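Local coordinates for protein 3-hydroxy-3-methylglutaryl-CoA lyase (Acinetobacter baumannii, PDB 6NDS) that belongs to the HMGL-like family of TIM-barrel proteins and binds a zinc ion and coenzyme A, at residues A[49-54]-A[279-284]; A[260-265]-A[298-303]. One frame throughout, in Å; residues are numbered along the deposited sequence.

Contact 1 of 2, residues A[49-54]-A[279-284]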
ATOM      1  N   MET A  49     -14.194  18.910  -5.310  1.00 19.68           N
ATOM      2  CA  MET A  49     -12.819  18.480  -5.056  1.00 19.90           C
ATOM      3  C   MET A  49     -11.944  18.441  -6.298  1.00 21.05           C
ATOM      4  O   MET A  49     -10.720  18.300  -6.161  1.00 20.66           O
ATOM      5  CB  MET A  49     -12.801  17.087  -4.396  1.00 21.11           C
ATOM      6  CG  MET A  49     -13.455  17.066  -3.035  1.00 22.87           C
ATOM      7  SD  MET A  49     -12.517  17.969  -1.808  1.00 25.54           S
ATOM      8  CE  MET A  49     -13.844  18.296  -0.625  1.00 27.56           C
ATOM      9  N   GLY A  50     -12.531  18.536  -7.496  1.00 19.18           N
ATOM     10  CA  GLY A  50     -11.770  18.612  -8.732  1.00 18.42           C
ATOM     11  C   GLY A  50     -11.928  17.435  -9.673  1.00 20.09           C
ATOM     12  O   GLY A  50     -11.305  17.441 -10.741  1.00 21.13           O
ATOM     13  N   PHE A  51     -12.744  16.432  -9.327  1.00 20.57           N
ATOM     14  CA  PHE A  51     -12.909  15.249 -10.176  1.00 16.84           C
ATOM     15  C   PHE A  51     -13.593  15.573 -11.496  1.00 17.90           C
ATOM     16  O   PHE A  51     -14.548  16.352 -11.544  1.00 23.28           O
ATOM     17  CB  PHE A  51     -13.757  14.199  -9.462  1.00 16.58           C
ATOM     18  CG  PHE A  51     -13.209  13.799  -8.124  1.00 17.65           C
ATOM     19  CD1 PHE A  51     -12.056  13.034  -8.036  1.00 18.06           C
ATOM     20  CD2 PHE A  51     -13.846  14.199  -6.950  1.00 17.02           C
ATOM     21  CE1 PHE A  51     -11.542  12.672  -6.791  1.00 18.30           C
ATOM     22  CE2 PHE A  51     -13.357  13.842  -5.704  1.00 17.58           C
ATOM     23  CZ  PHE A  51     -12.186  13.073  -5.618  1.00 18.75           C
ATOM     24  N   SER A  52     -13.126  14.920 -12.569  1.00 18.15           N
ATOM     25  CA  SER A  52     -13.775  14.993 -13.872  1.00 18.72           C
ATOM     26  C   SER A  52     -14.934  14.013 -14.003  1.00 20.24           C
ATOM     27  O   SER A  52     -15.828  14.235 -14.833  1.00 22.50           O
ATOM     28  CB  SER A  52     -12.756  14.718 -14.982  1.00 22.39           C
ATOM     29  OG  SER A  52     -12.180  13.428 -14.832  1.00 23.54           O
ATOM     30  N   ARG A  53     -14.914  12.930 -13.227  1.00 18.74           N
ATOM     31  CA  ARG A  53     -15.943  11.900 -13.241  1.00 15.86           C
ATOM     32  C   ARG A  53     -16.208  11.463 -11.816  1.00 16.75           C
ATOM     33  O   ARG A  53     -15.270  11.265 -11.044  1.00 17.64           O
ATOM     34  CB  ARG A  53     -15.525  10.679 -14.076  1.00 19.96           C
ATOM     35  CG  ARG A  53     -15.851  10.788 -15.542  1.00 21.29           C
ATOM     36  CD  ARG A  53     -15.391   9.546 -16.326  1.00 19.30           C
ATOM     37  NE  ARG A  53     -15.960   9.501 -17.669  1.00 21.27           N
ATOM     38  CZ  ARG A  53     -15.490  10.187 -18.709  1.00 24.62           C
ATOM     39  NH1 ARG A  53     -14.431  10.984 -18.568  1.00 24.30           N
ATOM     40  NH2 ARG A  53     -16.069  10.077 -19.899  1.00 26.33           N
ATOM     41  N   ILE A  54     -17.488  11.325 -11.470  1.00 18.54           N
ATOM     42  CA  ILE A  54     -17.909  10.766 -10.187  1.00 17.68           C
ATOM     43  C   ILE A  54     -18.949   9.706 -10.500  1.00 18.35           C
ATOM     44  O   ILE A  54     -19.925   9.989 -11.200  1.00 19.59           O
ATOM     45  CB  ILE A  54     -18.506  11.838  -9.247  1.00 19.51           C
ATOM     46  CG1 ILE A  54     -17.451  12.899  -8.883  1.00 18.61           C
ATOM     47  CG2 ILE A  54     -19.065  11.185  -7.959  1.00 18.79           C
ATOM     48  CD1 ILE A  54     -18.004  14.123  -8.121  1.00 20.99           C
ATOM     49  N   ASP A 279      -5.692  18.798   0.283  1.00 18.16           N
ATOM     50  CA  ASP A 279      -6.023  19.235   1.640  1.00 21.37           C
ATOM     51  C   ASP A 279      -7.518  19.119   1.905  1.00 24.12           C
ATOM     52  O   ASP A 279      -7.939  18.616   2.954  1.00 22.35           O
ATOM     53  CB  ASP A 279      -5.571  20.672   1.864  1.00 21.43           C
ATOM     54  CG  ASP A 279      -4.085  20.799   2.042  1.00 33.69           C
ATOM     55  OD1 ASP A 279      -3.485  19.916   2.688  1.00 31.05           O
ATOM     56  OD2 ASP A 279      -3.522  21.799   1.550  1.00 32.62           O
ATOM     57  N   ALA A 280      -8.338  19.592   0.962  1.00 18.15           N
ATOM     58  CA  ALA A 280      -9.780  19.540   1.163  1.00 19.52           C
ATOM     59  C   ALA A 280     -10.291  18.112   1.147  1.00 18.58           C
ATOM     60  O   ALA A 280     -11.244  17.782   1.866  1.00 19.40           O
ATOM     61  CB  ALA A 280     -10.496  20.362   0.091  1.00 20.48           C
ATOM     62  N   LEU A 281      -9.670  17.256   0.339  1.00 19.16           N
ATOM     63  CA  LEU A 281     -10.117  15.872   0.246  1.00 18.64           C
ATOM     64  C   LEU A 281      -9.820  15.110   1.534  1.00 19.55           C
ATOM     65  O   LEU A 281     -10.644  14.311   1.997  1.00 19.34           O
ATOM     66  CB  LEU A 281      -9.441  15.200  -0.945  1.00 18.90           C
ATOM     67  CG  LEU A 281     -10.010  13.828  -1.309  1.00 18.64           C
ATOM     68  CD1 LEU A 281     -11.405  13.981  -1.924  1.00 21.02           C
ATOM     69  CD2 LEU A 281      -9.035  13.128  -2.254  1.00 22.26           C
ATOM     70  N   ILE A 282      -8.647  15.345   2.129  1.00 17.98           N
ATOM     71  CA  ILE A 282      -8.335  14.730   3.418  1.00 16.79           C
ATOM     72  C   ILE A 282      -9.348  15.161   4.468  1.00 20.07           C
ATOM     73  O   ILE A 282      -9.822  14.341   5.273  1.00 20.33           O
ATOM     74  CB  ILE A 282      -6.895  15.071   3.841  1.00 18.44           C
ATOM     75  CG1 ILE A 282      -5.882  14.354   2.936  1.00 18.79           C
ATOM     76  CG2 ILE A 282      -6.663  14.713   5.326  1.00 20.79           C
ATOM     77  CD1 ILE A 282      -4.453  14.884   3.084  1.00 20.72           C
ATOM     78  N   GLN A 283      -9.690  16.453   4.491  1.00 19.34           N
ATOM     79  CA  GLN A 283     -10.659  16.928   5.473  1.00 21.21           C
ATOM     80  C   GLN A 283     -12.005  16.240   5.276  1.00 21.66           C
ATOM     81  O   GLN A 283     -12.653  15.835   6.249  1.00 21.54           O
ATOM     82  CB  GLN A 283     -10.806  18.450   5.381  1.00 24.06           C
ATOM     83  CG  GLN A 283     -11.734  19.028   6.440  1.00 35.52           C
ATOM     84  CD  GLN A 283     -12.043  20.493   6.214  1.00 50.10           C
ATOM     85  OE1 GLN A 283     -12.072  20.966   5.077  1.00 50.94           O
ATOM     86  NE2 GLN A 283     -12.285  21.220   7.298  1.00 53.95           N
ATOM     87  N   LEU A 284     -12.424  16.069   4.018  1.00 19.07           N
ATOM     88  CA  LEU A 284     -13.682  15.379   3.750  1.00 19.99           C
ATOM     89  C   LEU A 284     -13.607  13.916   4.183  1.00 22.96           C
ATOM     90  O   LEU A 284     -14.543  13.393   4.799  1.00 21.61           O
ATOM     91  CB  LEU A 284     -14.036  15.480   2.258  1.00 19.43           C
ATOM     92  CG  LEU A 284     -15.342  14.755   1.890  1.00 18.66           C
ATOM     93  CD1 LEU A 284     -16.568  15.356   2.561  1.00 23.53           C
ATOM     94  CD2 LEU A 284     -15.520  14.722   0.364  1.00 22.04           C
TER
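Met49 reaches the helix of Leu281 with CG anti to its own carbonyl carbon (chi1 -63°), followed by a bend at chi2 (-69°) that places SD beside the helix backbone. Leu281 has CG anti to its backbone N (chi1 -169°); beyond it, CD1 is the methyl that meets both Met49 and Phe51. The sulphur settles beside the first turn, 3.7 Å from Ala280 CB, while SD also comes within 3.6 Å of Leu281 N. Beyond it, Met49 CE rests 3.6 Å from Ala280 O and packs on Leu284 CB at 4.0 Å, one turn further along. Ala280 suits its place because a lone methyl lets the thioether come close to the backbone, and the unbranched, flexible methionine can follow the helix surface.

The same leucine methyl serves two partners. Leu281 CD1 is 3.9 Å from Met49 CG, the two side chains crossing obliquely, and it meets Phe51 CZ at the ring edge, near the ring plane. The phenylalanine and leucine cross at about a right angle. No hydrogen bond joins the two segments; the side-chain contact is apolar. Phe51 also lies on Val18 of strand 17-20, and Leu284 continues onto Leu46 of helix 36-46. In this TIM-barrel fold the contact thus joins the loop leading into the second strand, 53-58, to helix 278-285, which comes after the eighth strand, 237-240, in the chain.

Contact 2 of 2, residues A[260-265]-A[298-303]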
ATOM      1  N   THR A 260      -8.605   7.363  -2.461  1.00 15.37           N
ATOM      2  CA  THR A 260      -8.411   8.544  -3.305  1.00 14.48           C
ATOM      3  C   THR A 260      -7.350   9.473  -2.736  1.00 16.93           C
ATOM      4  O   THR A 260      -6.467   9.932  -3.465  1.00 16.34           O
ATOM      5  CB  THR A 260      -9.732   9.298  -3.481  1.00 16.17           C
ATOM      6  OG1 THR A 260     -10.729   8.375  -3.911  1.00 17.26           O
ATOM      7  CG2 THR A 260      -9.591  10.374  -4.561  1.00 18.48           C
ATOM      8  N   GLU A 261      -7.425   9.786  -1.440  1.00 15.40           N
ATOM      9  CA  GLU A 261      -6.460  10.755  -0.929  1.00 15.89           C
ATOM     10  C   GLU A 261      -5.053  10.156  -0.848  1.00 18.33           C
ATOM     11  O   GLU A 261      -4.068  10.886  -0.990  1.00 17.29           O
ATOM     12  CB  GLU A 261      -6.922  11.321   0.418  1.00 18.69           C
ATOM     13  CG  GLU A 261      -7.102  10.307   1.525  1.00 19.65           C
ATOM     14  CD  GLU A 261      -8.517   9.742   1.635  1.00 18.91           C
ATOM     15  OE1 GLU A 261      -9.298   9.781   0.658  1.00 19.58           O
ATOM     16  OE2 GLU A 261      -8.833   9.222   2.716  1.00 20.95           O
ATOM     17  N   ASP A 262      -4.930   8.839  -0.662  1.00 15.96           N
ATOM     18  CA  ASP A 262      -3.606   8.226  -0.732  1.00 15.31           C
ATOM     19  C   ASP A 262      -3.060   8.266  -2.161  1.00 17.48           C
ATOM     20  O   ASP A 262      -1.865   8.506  -2.362  1.00 16.45           O
ATOM     21  CB  ASP A 262      -3.646   6.782  -0.202  1.00 17.90           C
ATOM     22  CG  ASP A 262      -4.004   6.693   1.291  1.00 22.47           C
ATOM     23  OD1 ASP A 262      -4.191   7.743   1.941  1.00 22.54           O
ATOM     24  OD2 ASP A 262      -4.103   5.556   1.822  1.00 22.60           O
ATOM     25  N   LEU A 263      -3.918   8.044  -3.165  1.00 16.72           N
ATOM     26  CA  LEU A 263      -3.493   8.171  -4.563  1.00 15.95           C
ATOM     27  C   LEU A 263      -3.071   9.599  -4.894  1.00 17.14           C
ATOM     28  O   LEU A 263      -2.010   9.828  -5.496  1.00 16.20           O
ATOM     29  CB  LEU A 263      -4.626   7.723  -5.490  1.00 16.85           C
ATOM     30  CG  LEU A 263      -4.463   8.075  -6.974  1.00 16.89           C
ATOM     31  CD1 LEU A 263      -3.249   7.367  -7.554  1.00 18.36           C
ATOM     32  CD2 LEU A 263      -5.742   7.694  -7.743  1.00 17.72           C
ATOM     33  N   VAL A 264      -3.887  10.579  -4.503  1.00 16.66           N
ATOM     34  CA  VAL A 264      -3.561  11.970  -4.807  1.00 15.05           C
ATOM     35  C   VAL A 264      -2.297  12.394  -4.070  1.00 14.76           C
ATOM     36  O   VAL A 264      -1.470  13.117  -4.623  1.00 15.62           O
ATOM     37  CB  VAL A 264      -4.749  12.896  -4.494  1.00 16.52           C
ATOM     38  CG1 VAL A 264      -4.372  14.388  -4.730  1.00 18.08           C
ATOM     39  CG2 VAL A 264      -5.958  12.518  -5.357  1.00 18.96           C
ATOM     40  N   ASN A 265      -2.101  11.927  -2.834  1.00 15.82           N
ATOM     41  CA  ASN A 265      -0.855  12.253  -2.134  1.00 14.05           C
ATOM     42  C   ASN A 265       0.351  11.673  -2.859  1.00 15.04           C
ATOM     43  O   ASN A 265       1.385  12.336  -2.990  1.00 17.71           O
ATOM     44  CB  ASN A 265      -0.895  11.740  -0.689  1.00 19.69           C
ATOM     45  CG  ASN A 265       0.388  12.048   0.064  1.00 19.42           C
ATOM     46  OD1 ASN A 265       0.651  13.204   0.427  1.00 19.51           O
ATOM     47  ND2 ASN A 265       1.216  11.018   0.281  1.00 18.33           N
ATOM     48  N   SER A 298      -7.748   4.517   5.185  1.00 20.54           N
ATOM     49  CA  SER A 298      -7.049   5.648   4.582  1.00 18.26           C
ATOM     50  C   SER A 298      -5.795   5.933   5.394  1.00 20.11           C
ATOM     51  O   SER A 298      -5.898   6.269   6.578  1.00 22.72           O
ATOM     52  CB  SER A 298      -7.928   6.895   4.559  1.00 22.89           C
ATOM     53  OG  SER A 298      -7.153   8.034   4.205  1.00 21.69           O
ATOM     54  N   GLN A 299      -4.625   5.846   4.755  1.00 16.35           N
ATOM     55  CA  GLN A 299      -3.403   6.175   5.482  1.00 18.47           C
ATOM     56  C   GLN A 299      -3.285   7.679   5.696  1.00 18.60           C
ATOM     57  O   GLN A 299      -2.860   8.121   6.772  1.00 19.76           O
ATOM     58  CB  GLN A 299      -2.177   5.634   4.745  1.00 21.15           C
ATOM     59  CG  GLN A 299      -2.117   4.113   4.653  1.00 23.12           C
ATOM     60  CD  GLN A 299      -1.976   3.451   6.010  1.00 32.34           C
ATOM     61  OE1 GLN A 299      -0.866   3.259   6.513  1.00 35.67           O
ATOM     62  NE2 GLN A 299      -3.099   3.099   6.612  1.00 28.69           N
ATOM     63  N   LEU A 300      -3.674   8.477   4.697  1.00 19.49           N
ATOM     64  CA  LEU A 300      -3.542   9.928   4.829  1.00 19.83           C
ATOM     65  C   LEU A 300      -4.532  10.496   5.838  1.00 20.72           C
ATOM     66  O   LEU A 300      -4.209  11.461   6.532  1.00 20.31           O
ATOM     67  CB  LEU A 300      -3.713  10.612   3.468  1.00 20.28           C
ATOM     68  CG  LEU A 300      -2.430  10.850   2.648  1.00 20.80           C
ATOM     69  CD1 LEU A 300      -1.596  11.976   3.225  1.00 22.58           C
ATOM     70  CD2 LEU A 300      -1.559   9.581   2.547  1.00 20.49           C
ATOM     71  N   ALA A 301      -5.734   9.922   5.954  1.00 20.75           N
ATOM     72  CA  ALA A 301      -6.651  10.443   6.966  1.00 21.57           C
ATOM     73  C   ALA A 301      -6.109  10.196   8.368  1.00 25.73           C
ATOM     74  O   ALA A 301      -6.313  11.015   9.271  1.00 27.75           O
ATOM     75  CB  ALA A 301      -8.038   9.812   6.802  1.00 24.80           C
ATOM     76  N   LYS A 302      -5.398   9.080   8.554  1.00 22.81           N
ATOM     77  CA  LYS A 302      -4.823   8.753   9.854  1.00 24.19           C
ATOM     78  C   LYS A 302      -3.612   9.621  10.163  1.00 27.75           C
ATOM     79  O   LYS A 302      -3.475  10.136  11.277  1.00 32.81           O
ATOM     80  CB  LYS A 302      -4.411   7.280   9.906  1.00 30.96           C
ATOM     81  CG  LYS A 302      -5.520   6.255   9.849  1.00 36.89           C
ATOM     82  CD  LYS A 302      -4.947   4.896   9.432  1.00 45.88           C
ATOM     83  CE  LYS A 302      -5.841   3.733   9.839  1.00 57.07           C
ATOM     84  NZ  LYS A 302      -7.222   3.843   9.305  1.00 56.85           N
ATOM     85  N   ALA A 303      -2.701   9.767   9.201  1.00 21.91           N
ATOM     86  CA  ALA A 303      -1.389  10.331   9.489  1.00 24.37           C
ATOM     87  C   ALA A 303      -1.269  11.799   9.116  1.00 24.32           C
ATOM     88  O   ALA A 303      -0.403  12.492   9.670  1.00 27.07           O
ATOM     89  CB  ALA A 303      -0.302   9.542   8.747  1.00 28.21           C
TER
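Ser298, just before helix 299-303, gives its hydroxyl to Glu261: OG donates to Glu261 OE2 over a short 2.5 Å, meeting that oxygen on its anti side and 27° out of the carboxylate plane. The same OG accepts from Ala301 N at 2.9 Å, the N-cap bond of the short helix. Serine suits this post because one small hydroxyl can cap and donate together. The Glu261 chain starts with CG between the backbone N and the carbonyl carbon, a crowded position, and bends again at chi2; OE2 then meets the hydroxyl.

Gln299 follows with its backbone N donating to Asp262 OD2 at 3.0 Å, on the syn lone pair. Its own CB lies against that oxygen. Leu300 N then donates to Asp262 OD1 at 2.9 Å, from the syn side but 24° out of plane. Asp262 thus uses both oxygens on consecutive amides of the first helical turn, where the helix dipole would probably help to stabilise its negative charge; a short acidic side chain suits this task.

The side chain of Leu300 lies against those of helix 260-265, with its CD2 3.3 Å from Asp262 OD1. Its CB lies 3.9 Å from Glu261 CG, the two chains sliding past each other in opposite directions, and its CD1 comes 3.7 Å from Asn265 CG, crossing that side chain at about a right angle. Ala301, small enough to sit near the Glu261 carboxylate, brings CB to 4.2 Å from OE2.

The two short helical segments run at 86° to each other. Glu261 OE2 also bonds Ser285 OG at the end of helix 278-285, Thr260 and Leu263 face strands 17-20 and 237-240, and Arg220 of the second subunit packs on Leu300 and Asn265.

Contacts 1 and 2 lie about 12 Å apart between centres, on the same side of the chain's centre, and alternate along the sequence. Helices 260-270 and 278-285, consecutive in the chain, join them: Leu281 CD2 packs 3.6 Å from Thr260 CG2, while Phe51 CE1 reaches that methyl at 3.8 Å. Ile282 CG1 adds a contact with Glu261 CB at 4.1 Å. These carbon contacts connect contact 1 with helix 260-270, whose Glu261 and Asp262 then hydrogen-bond to segment 298-303. None of the zinc ligands, Asp25, His215 and His217, belongs to either contact; contact 1 is apolar packing and contact 2 a mainly hydrogen-bonded junction that also borders the second subunit.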